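Gamma-hexachlorocyclohexane dehydrochlorinase (Sphingomonas paucimobilis, PDB 3A76) catalyses two successive dehydrochlorinations of the pollutant lindane, gamma-hexachlorocyclohexane, yielding 1,3,4,6-tetrachloro-1,4-cyclohexadiene as a step in its degradation. Local coordinates at residues 124-137 / 149-163. Numbering follows the deposited sequence.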
ATOM      1  N   ASN B 124      -9.437  21.543 -13.840  1.00 27.62           N
ATOM      2  CA  ASN B 124      -8.809  20.327 -14.369  1.00 27.50           C
ATOM      3  C   ASN B 124      -7.392  20.219 -13.804  1.00 26.69           C
ATOM      4  O   ASN B 124      -6.405  20.132 -14.529  1.00 26.57           O
ATOM      5  CB  ASN B 124      -8.830  20.327 -15.906  1.00 27.92           C
ATOM      6  CG  ASN B 124      -8.611  18.942 -16.504  1.00 28.98           C
ATOM      7  OD1 ASN B 124      -8.891  17.910 -15.877  1.00 30.27           O
ATOM      8  ND2 ASN B 124      -8.117  18.917 -17.742  1.00 29.87           N
ATOM      9  N   GLN B 125      -7.329  20.269 -12.480  1.00 26.19           N
ATOM     10  CA  GLN B 125      -6.087  20.367 -11.736  1.00 25.90           C
ATOM     11  C   GLN B 125      -5.781  19.038 -11.050  1.00 25.21           C
ATOM     12  O   GLN B 125      -6.648  18.454 -10.396  1.00 24.98           O
ATOM     13  CB  GLN B 125      -6.187  21.502 -10.704  1.00 26.16           C
ATOM     14  CG  GLN B 125      -4.996  21.639  -9.777  1.00 27.60           C
ATOM     15  CD  GLN B 125      -3.754  22.134 -10.488  1.00 30.40           C
ATOM     16  OE1 GLN B 125      -3.604  23.334 -10.741  1.00 32.31           O
ATOM     17  NE2 GLN B 125      -2.844  21.215 -10.803  1.00 30.10           N
ATOM     18  N   SER B 126      -4.543  18.578 -11.232  1.00 24.47           N
ATOM     19  CA  SER B 126      -4.043  17.358 -10.634  1.00 24.03           C
ATOM     20  C   SER B 126      -3.615  17.599  -9.200  1.00 23.87           C
ATOM     21  O   SER B 126      -2.890  18.550  -8.924  1.00 23.83           O
ATOM     22  CB  SER B 126      -2.857  16.836 -11.437  1.00 23.91           C
ATOM     23  OG  SER B 126      -3.302  16.326 -12.668  1.00 23.74           O
ATOM     24  N   ILE B 127      -4.061  16.735  -8.292  1.00 23.90           N
ATOM     25  CA  ILE B 127      -3.704  16.880  -6.879  1.00 23.92           C
ATOM     26  C   ILE B 127      -3.156  15.631  -6.251  1.00 23.55           C
ATOM     27  O   ILE B 127      -3.481  14.520  -6.663  1.00 23.94           O
ATOM     28  CB  ILE B 127      -4.888  17.361  -5.969  1.00 24.41           C
ATOM     29  CG1 ILE B 127      -6.209  16.696  -6.357  1.00 24.70           C
ATOM     30  CG2 ILE B 127      -4.982  18.876  -5.959  1.00 23.97           C
ATOM     31  CD1 ILE B 127      -7.206  16.748  -5.238  1.00 28.88           C
ATOM     32  N   LEU B 128      -2.319  15.846  -5.244  1.00 23.18           N
ATOM     33  CA  LEU B 128      -1.914  14.816  -4.303  1.00 23.00           C
ATOM     34  C   LEU B 128      -2.490  15.162  -2.905  1.00 23.13           C
ATOM     35  O   LEU B 128      -2.386  16.300  -2.434  1.00 23.43           O
ATOM     36  CB  LEU B 128      -0.385  14.694  -4.284  1.00 22.20           C
ATOM     37  CG  LEU B 128       0.326  13.657  -3.418  1.00 22.09           C
ATOM     38  CD1 LEU B 128       1.687  13.364  -4.019  1.00 22.63           C
ATOM     39  CD2 LEU B 128       0.457  14.118  -1.938  1.00 22.09           C
ATOM     40  N   ILE B 129      -3.106  14.175  -2.264  1.00 22.69           N
ATOM     41  CA  ILE B 129      -3.577  14.309  -0.895  1.00 22.49           C
ATOM     42  C   ILE B 129      -2.995  13.167  -0.044  1.00 21.89           C
ATOM     43  O   ILE B 129      -2.974  12.010  -0.471  1.00 22.22           O
ATOM     44  CB  ILE B 129      -5.145  14.341  -0.841  1.00 23.05           C
ATOM     45  CG1 ILE B 129      -5.663  15.632  -1.483  1.00 24.16           C
ATOM     46  CG2 ILE B 129      -5.689  14.203   0.601  1.00 22.33           C
ATOM     47  CD1 ILE B 129      -7.124  15.598  -1.875  1.00 25.52           C
ATOM     48  N   ALA B 130      -2.481  13.504   1.132  1.00 20.80           N
ATOM     49  CA  ALA B 130      -2.118  12.495   2.120  1.00 20.55           C
ATOM     50  C   ALA B 130      -3.064  12.663   3.290  1.00 20.62           C
ATOM     51  O   ALA B 130      -3.194  13.762   3.845  1.00 20.23           O
ATOM     52  CB  ALA B 130      -0.681  12.653   2.566  1.00 20.26           C
ATOM     53  N   ALA B 131      -3.757  11.581   3.632  1.00 20.57           N
ATOM     54  CA  ALA B 131      -4.754  11.626   4.685  1.00 20.63           C
ATOM     55  C   ALA B 131      -4.641  10.464   5.651  1.00 20.54           C
ATOM     56  O   ALA B 131      -4.128   9.409   5.309  1.00 20.78           O
ATOM     57  CB  ALA B 131      -6.185  11.725   4.099  1.00 20.75           C
ATOM     58  N   VAL B 132      -5.110  10.687   6.873  1.00 20.62           N
ATOM     59  CA  VAL B 132      -5.173   9.661   7.892  1.00 21.13           C
ATOM     60  C   VAL B 132      -6.632   9.255   8.115  1.00 21.86           C
ATOM     61  O   VAL B 132      -7.534  10.120   8.198  1.00 21.92           O
ATOM     62  CB  VAL B 132      -4.494  10.153   9.212  1.00 21.64           C
ATOM     63  CG1 VAL B 132      -4.786   9.211  10.404  1.00 21.61           C
ATOM     64  CG2 VAL B 132      -3.000  10.282   9.000  1.00 20.68           C
ATOM     65  N   PHE B 133      -6.861   7.945   8.186  1.00 21.87           N
ATOM     66  CA  PHE B 133      -8.157   7.402   8.575  1.00 22.78           C
ATOM     67  C   PHE B 133      -8.147   6.961  10.044  1.00 23.25           C
ATOM     68  O   PHE B 133      -7.239   6.246  10.476  1.00 22.99           O
ATOM     69  CB  PHE B 133      -8.532   6.214   7.677  1.00 22.97           C
ATOM     70  CG  PHE B 133      -8.672   6.567   6.212  1.00 23.70           C
ATOM     71  CD1 PHE B 133      -8.094   5.765   5.235  1.00 24.76           C
ATOM     72  CD2 PHE B 133      -9.386   7.691   5.813  1.00 24.64           C
ATOM     73  CE1 PHE B 133      -8.241   6.076   3.878  1.00 25.54           C
ATOM     74  CE2 PHE B 133      -9.525   8.021   4.453  1.00 25.54           C
ATOM     75  CZ  PHE B 133      -8.955   7.212   3.490  1.00 24.39           C
ATOM     76  N   THR B 134      -9.147   7.412  10.808  1.00 23.52           N
ATOM     77  CA  THR B 134      -9.369   6.943  12.172  1.00 23.29           C
ATOM     78  C   THR B 134     -10.727   6.268  12.101  1.00 23.69           C
ATOM     79  O   THR B 134     -11.741   6.910  11.812  1.00 24.08           O
ATOM     80  CB  THR B 134      -9.378   8.099  13.204  1.00 23.65           C
ATOM     81  OG1 THR B 134      -8.278   8.981  12.945  1.00 24.34           O
ATOM     82  CG2 THR B 134      -9.270   7.570  14.653  1.00 21.76           C
ATOM     83  N   ASP B 135     -10.730   4.961  12.316  1.00 23.72           N
ATOM     84  CA  ASP B 135     -11.893   4.151  12.037  1.00 24.03           C
ATOM     85  C   ASP B 135     -12.335   3.348  13.253  1.00 24.50           C
ATOM     86  O   ASP B 135     -11.527   3.022  14.137  1.00 23.91           O
ATOM     87  CB  ASP B 135     -11.594   3.166  10.891  1.00 23.63           C
ATOM     88  CG  ASP B 135     -11.295   3.853   9.566  1.00 23.32           C
ATOM     89  OD1 ASP B 135     -10.551   3.256   8.753  1.00 22.29           O
ATOM     90  OD2 ASP B 135     -11.809   4.962   9.325  1.00 22.08           O
ATOM     91  N   GLU B 136     -13.627   3.028  13.262  1.00 25.16           N
ATOM     92  CA  GLU B 136     -14.192   2.054  14.175  1.00 25.83           C
ATOM     93  C   GLU B 136     -14.975   1.079  13.344  1.00 25.87           C
ATOM     94  O   GLU B 136     -15.705   1.488  12.437  1.00 25.71           O
ATOM     95  CB  GLU B 136     -15.135   2.717  15.163  1.00 26.08           C
ATOM     96  CG  GLU B 136     -14.485   3.641  16.177  1.00 27.48           C
ATOM     97  CD  GLU B 136     -15.532   4.304  17.057  1.00 29.27           C
ATOM     98  OE1 GLU B 136     -15.281   5.419  17.546  1.00 29.50           O
ATOM     99  OE2 GLU B 136     -16.626   3.713  17.225  1.00 30.43           O
ATOM    100  N   TYR B 137     -14.818  -0.202  13.656  1.00 26.47           N
ATOM    101  CA  TYR B 137     -15.553  -1.279  12.992  1.00 27.34           C
ATOM    102  C   TYR B 137     -16.410  -2.048  14.001  1.00 27.75           C
ATOM    103  O   TYR B 137     -16.029  -2.224  15.160  1.00 27.90           O
ATOM    104  CB  TYR B 137     -14.598  -2.251  12.278  1.00 27.45           C
ATOM    105  CG  TYR B 137     -13.650  -1.581  11.314  1.00 27.87           C
ATOM    106  CD1 TYR B 137     -12.388  -1.143  11.730  1.00 27.91           C
ATOM    107  CD2 TYR B 137     -14.017  -1.373   9.988  1.00 28.20           C
ATOM    108  CE1 TYR B 137     -11.503  -0.518  10.841  1.00 29.40           C
ATOM    109  CE2 TYR B 137     -13.150  -0.747   9.095  1.00 30.00           C
ATOM    110  CZ  TYR B 137     -11.896  -0.320   9.520  1.00 30.38           C
ATOM    111  OH  TYR B 137     -11.053   0.299   8.617  1.00 31.07           O
ATOM    112  N   ARG B 149     -15.778   6.467  10.520  1.00 24.46           N
ATOM    113  CA  ARG B 149     -14.551   6.812   9.830  1.00 24.28           C
ATOM    114  C   ARG B 149     -14.357   8.296   9.967  1.00 24.23           C
ATOM    115  O   ARG B 149     -15.255   9.064   9.629  1.00 24.54           O
ATOM    116  CB  ARG B 149     -14.587   6.432   8.327  1.00 23.89           C
ATOM    117  CG  ARG B 149     -13.527   7.182   7.473  1.00 23.67           C
ATOM    118  CD  ARG B 149     -13.069   6.426   6.224  1.00 21.12           C
ATOM    119  NE  ARG B 149     -12.172   5.321   6.556  1.00 19.77           N
ATOM    120  CZ  ARG B 149     -11.547   4.533   5.677  1.00 19.74           C
ATOM    121  NH1 ARG B 149     -10.763   3.562   6.129  1.00 17.95           N
ATOM    122  NH2 ARG B 149     -11.694   4.695   4.357  1.00 18.40           N
ATOM    123  N   ASN B 150     -13.191   8.698  10.465  1.00 23.99           N
ATOM    124  CA  ASN B 150     -12.744  10.078  10.292  1.00 24.20           C
ATOM    125  C   ASN B 150     -11.567  10.125   9.306  1.00 23.94           C
ATOM    126  O   ASN B 150     -10.616   9.341   9.402  1.00 24.52           O
ATOM    127  CB  ASN B 150     -12.398  10.740  11.640  1.00 23.96           C
ATOM    128  CG  ASN B 150     -11.979  12.194  11.497  1.00 24.58           C
ATOM    129  OD1 ASN B 150     -10.800  12.495  11.288  1.00 25.32           O
ATOM    130  ND2 ASN B 150     -12.943  13.110  11.626  1.00 25.17           N
ATOM    131  N   ALA B 151     -11.661  11.036   8.350  1.00 23.48           N
ATOM    132  CA  ALA B 151     -10.625  11.240   7.374  1.00 22.75           C
ATOM    133  C   ALA B 151     -10.080  12.622   7.616  1.00 22.69           C
ATOM    134  O   ALA B 151     -10.806  13.604   7.566  1.00 22.02           O
ATOM    135  CB  ALA B 151     -11.185  11.127   5.975  1.00 22.62           C
ATOM    136  N   CYS B 152      -8.781  12.680   7.876  1.00 23.00           N
ATOM    137  CA  CYS B 152      -8.108  13.919   8.179  1.00 23.66           C
ATOM    138  C   CYS B 152      -7.001  14.082   7.153  1.00 23.20           C
ATOM    139  O   CYS B 152      -6.145  13.205   7.027  1.00 22.91           O
ATOM    140  CB  CYS B 152      -7.521  13.840   9.596  1.00 23.92           C
ATOM    141  SG  CYS B 152      -6.463  15.226  10.053  1.00 27.23           S
ATOM    142  N   THR B 153      -7.017  15.188   6.414  1.00 23.07           N
ATOM    143  CA  THR B 153      -6.014  15.384   5.371  1.00 23.34           C
ATOM    144  C   THR B 153      -4.845  16.252   5.835  1.00 23.15           C
ATOM    145  O   THR B 153      -5.018  17.414   6.234  1.00 22.64           O
ATOM    146  CB  THR B 153      -6.588  15.828   3.986  1.00 23.20           C
ATOM    147  OG1 THR B 153      -6.630  17.250   3.888  1.00 25.88           O
ATOM    148  CG2 THR B 153      -7.963  15.262   3.751  1.00 23.31           C
ATOM    149  N   ASN B 154      -3.659  15.657   5.776  1.00 22.86           N
ATOM    150  CA  ASN B 154      -2.428  16.331   6.166  1.00 23.17           C
ATOM    151  C   ASN B 154      -1.744  17.105   5.025  1.00 23.02           C
ATOM    152  O   ASN B 154      -1.314  18.241   5.218  1.00 22.44           O
ATOM    153  CB  ASN B 154      -1.521  15.322   6.875  1.00 23.21           C
ATOM    154  CG  ASN B 154      -2.167  14.796   8.163  1.00 24.11           C
ATOM    155  OD1 ASN B 154      -2.708  15.582   8.944  1.00 26.67           O
ATOM    156  ND2 ASN B 154      -2.138  13.488   8.374  1.00 22.78           N
ATOM    157  N   TYR B 155      -1.678  16.500   3.839  1.00 22.94           N
ATOM    158  CA  TYR B 155      -1.215  17.198   2.638  1.00 23.21           C
ATOM    159  C   TYR B 155      -2.333  17.354   1.639  1.00 23.54           C
ATOM    160  O   TYR B 155      -3.137  16.446   1.456  1.00 23.20           O
ATOM    161  CB  TYR B 155      -0.048  16.457   1.962  1.00 23.27           C
ATOM    162  CG  TYR B 155       1.239  16.402   2.760  1.00 22.83           C
ATOM    163  CD1 TYR B 155       1.577  17.410   3.677  1.00 23.30           C
ATOM    164  CD2 TYR B 155       2.128  15.353   2.581  1.00 22.35           C
ATOM    165  CE1 TYR B 155       2.779  17.355   4.402  1.00 22.75           C
ATOM    166  CE2 TYR B 155       3.318  15.291   3.286  1.00 23.30           C
ATOM    167  CZ  TYR B 155       3.640  16.285   4.192  1.00 22.69           C
ATOM    168  OH  TYR B 155       4.823  16.191   4.875  1.00 22.29           O
ATOM    169  N   PHE B 156      -2.365  18.511   0.991  1.00 24.78           N
ATOM    170  CA  PHE B 156      -3.296  18.802  -0.080  1.00 26.36           C
ATOM    171  C   PHE B 156      -2.533  19.660  -1.072  1.00 27.53           C
ATOM    172  O   PHE B 156      -2.405  20.878  -0.878  1.00 28.15           O
ATOM    173  CB  PHE B 156      -4.501  19.563   0.473  1.00 26.56           C
ATOM    174  CG  PHE B 156      -5.591  19.837  -0.538  1.00 27.05           C
ATOM    175  CD1 PHE B 156      -6.727  19.027  -0.589  1.00 27.30           C
ATOM    176  CD2 PHE B 156      -5.506  20.930  -1.404  1.00 27.88           C
ATOM    177  CE1 PHE B 156      -7.754  19.274  -1.511  1.00 28.20           C
ATOM    178  CE2 PHE B 156      -6.522  21.193  -2.332  1.00 28.46           C
ATOM    179  CZ  PHE B 156      -7.651  20.364  -2.386  1.00 28.63           C
ATOM    180  N   THR B 157      -2.017  19.037  -2.130  1.00 28.52           N
ATOM    181  CA  THR B 157      -1.098  19.732  -3.033  1.00 29.30           C
ATOM    182  C   THR B 157      -1.516  19.680  -4.512  1.00 30.05           C
ATOM    183  O   THR B 157      -1.343  18.653  -5.167  1.00 29.77           O
ATOM    184  CB  THR B 157       0.354  19.199  -2.871  1.00 29.42           C
ATOM    185  OG1 THR B 157       0.612  18.886  -1.495  1.00 28.89           O
ATOM    186  CG2 THR B 157       1.377  20.235  -3.353  1.00 30.40           C
ATOM    187  N   PRO B 158      -2.060  20.799  -5.042  1.00 31.31           N
ATOM    188  CA  PRO B 158      -2.182  20.941  -6.491  1.00 32.02           C
ATOM    189  C   PRO B 158      -0.799  20.819  -7.098  1.00 32.80           C
ATOM    190  O   PRO B 158       0.189  21.248  -6.484  1.00 32.90           O
ATOM    191  CB  PRO B 158      -2.704  22.370  -6.665  1.00 32.30           C
ATOM    192  CG  PRO B 158      -2.395  23.060  -5.371  1.00 32.13           C
ATOM    193  CD  PRO B 158      -2.574  21.993  -4.346  1.00 31.39           C
ATOM    194  N   LEU B 159      -0.712  20.218  -8.278  1.00 33.48           N
ATOM    195  CA  LEU B 159       0.597  19.930  -8.839  1.00 34.18           C
ATOM    196  C   LEU B 159       1.026  20.952  -9.883  1.00 34.97           C
ATOM    197  O   LEU B 159       0.183  21.548 -10.557  1.00 35.13           O
ATOM    198  CB  LEU B 159       0.665  18.479  -9.324  1.00 33.92           C
ATOM    199  CG  LEU B 159       0.423  17.524  -8.140  1.00 33.37           C
ATOM    200  CD1 LEU B 159       0.396  16.088  -8.565  1.00 32.63           C
ATOM    201  CD2 LEU B 159       1.452  17.711  -7.040  1.00 32.28           C
ATOM    202  N   ALA B 160       2.342  21.168  -9.971  1.00 35.95           N
ATOM    203  CA  ALA B 160       2.951  22.235 -10.786  1.00 36.41           C
ATOM    204  C   ALA B 160       2.547  22.206 -12.272  1.00 36.53           C
ATOM    205  O   ALA B 160       1.382  22.442 -12.621  1.00 36.67           O
ATOM    206  CB  ALA B 160       4.487  22.209 -10.632  1.00 36.57           C
ATOM    207  N   GLY B 161       3.512  21.938 -13.145  1.00 36.41           N
ATOM    208  CA  GLY B 161       3.216  21.759 -14.561  1.00 36.33           C
ATOM    209  C   GLY B 161       2.922  20.293 -14.812  1.00 36.23           C
ATOM    210  O   GLY B 161       3.220  19.758 -15.885  1.00 36.60           O
ATOM    211  N   ILE B 162       2.340  19.644 -13.807  1.00 35.65           N
ATOM    212  CA  ILE B 162       2.055  18.220 -13.859  1.00 34.85           C
ATOM    213  C   ILE B 162       0.557  17.999 -14.005  1.00 34.17           C
ATOM    214  O   ILE B 162      -0.249  18.623 -13.312  1.00 34.59           O
ATOM    215  CB  ILE B 162       2.623  17.491 -12.609  1.00 35.03           C
ATOM    216  CG1 ILE B 162       4.152  17.612 -12.586  1.00 34.94           C
ATOM    217  CG2 ILE B 162       2.191  16.031 -12.577  1.00 34.57           C
ATOM    218  CD1 ILE B 162       4.776  17.484 -11.217  1.00 36.11           C
ATOM    219  N   HIS B 163       0.197  17.128 -14.941  1.00 33.33           N
ATOM    220  CA  HIS B 163      -1.176  16.713 -15.133  1.00 32.12           C
ATOM    221  C   HIS B 163      -1.253  15.204 -15.377  1.00 31.53           C
ATOM    222  O   HIS B 163      -0.724  14.690 -16.368  1.00 31.63           O
ATOM    223  CB  HIS B 163      -1.825  17.490 -16.277  1.00 32.15           C
ATOM    224  CG  HIS B 163      -3.309  17.329 -16.338  1.00 32.67           C
ATOM    225  ND1 HIS B 163      -3.928  16.445 -17.194  1.00 33.82           N
ATOM    226  CD2 HIS B 163      -4.297  17.918 -15.625  1.00 32.99           C
ATOM    227  CE1 HIS B 163      -5.235  16.497 -17.009  1.00 34.72           C
ATOM    228  NE2 HIS B 163      -5.484  17.382 -16.062  1.00 34.34           N
TER
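The antiparallel beta hairpin of strands 125-140 and 143-158 pairs Asp135 with Arg149 on the sheet face that also carries Phe133 and Ala151. Arg149 extends with CG anti to the backbone N (chi1 161°) and bends at chi3, which brings the guanidinium side-on to the carboxylate. In this salt bridge Arg149 NE meets Asp135 OD2 at 2.8 Å and Arg149 NH1 meets Asp135 OD1 at 2.7 Å, both nearly straight, in the guanidinium plane and on the syn sides, though tilted about 25° from the carboxylate plane. The same flat group lies on one face of the Phe133 ring, with Arg149 CZ 3.7 Å from the ring centroid and the planes only 6° apart, a cation-pi stack. Small Ala151 suits the ring's edge, its CB 3.8 Å from Phe133 CE2. Were Arg149 an alanine, the buried Asp135 carboxylate would probably lose the two-bond partner that answers its charge, and the Phe133 ring, close to His93, the inferred proton acceptor, would lose the flat group on its face.

In this SnoaL-like fold the long strands curl into an open barrel, and a classic beta bulge shifts the register midway: Ala130 O accepts from Asn154 N at 2.7 Å and from Tyr155 N at 3.1 Å. The chain turns a corner at Asn154; past it, Phe156 lies alongside Ile129, with Ile129 CG1 3.7 Å from Phe156 CD1, both apolar. On the other face, Ala130 is short enough for Tyr155 to pack against its CB, while the tyrosine hydroxyl is hydrogen-bonded to Glu90 of the second subunit, tying the hairpin into the trimer. Past the strand, Leu159 N donates to Ser126 O at 2.8 Å.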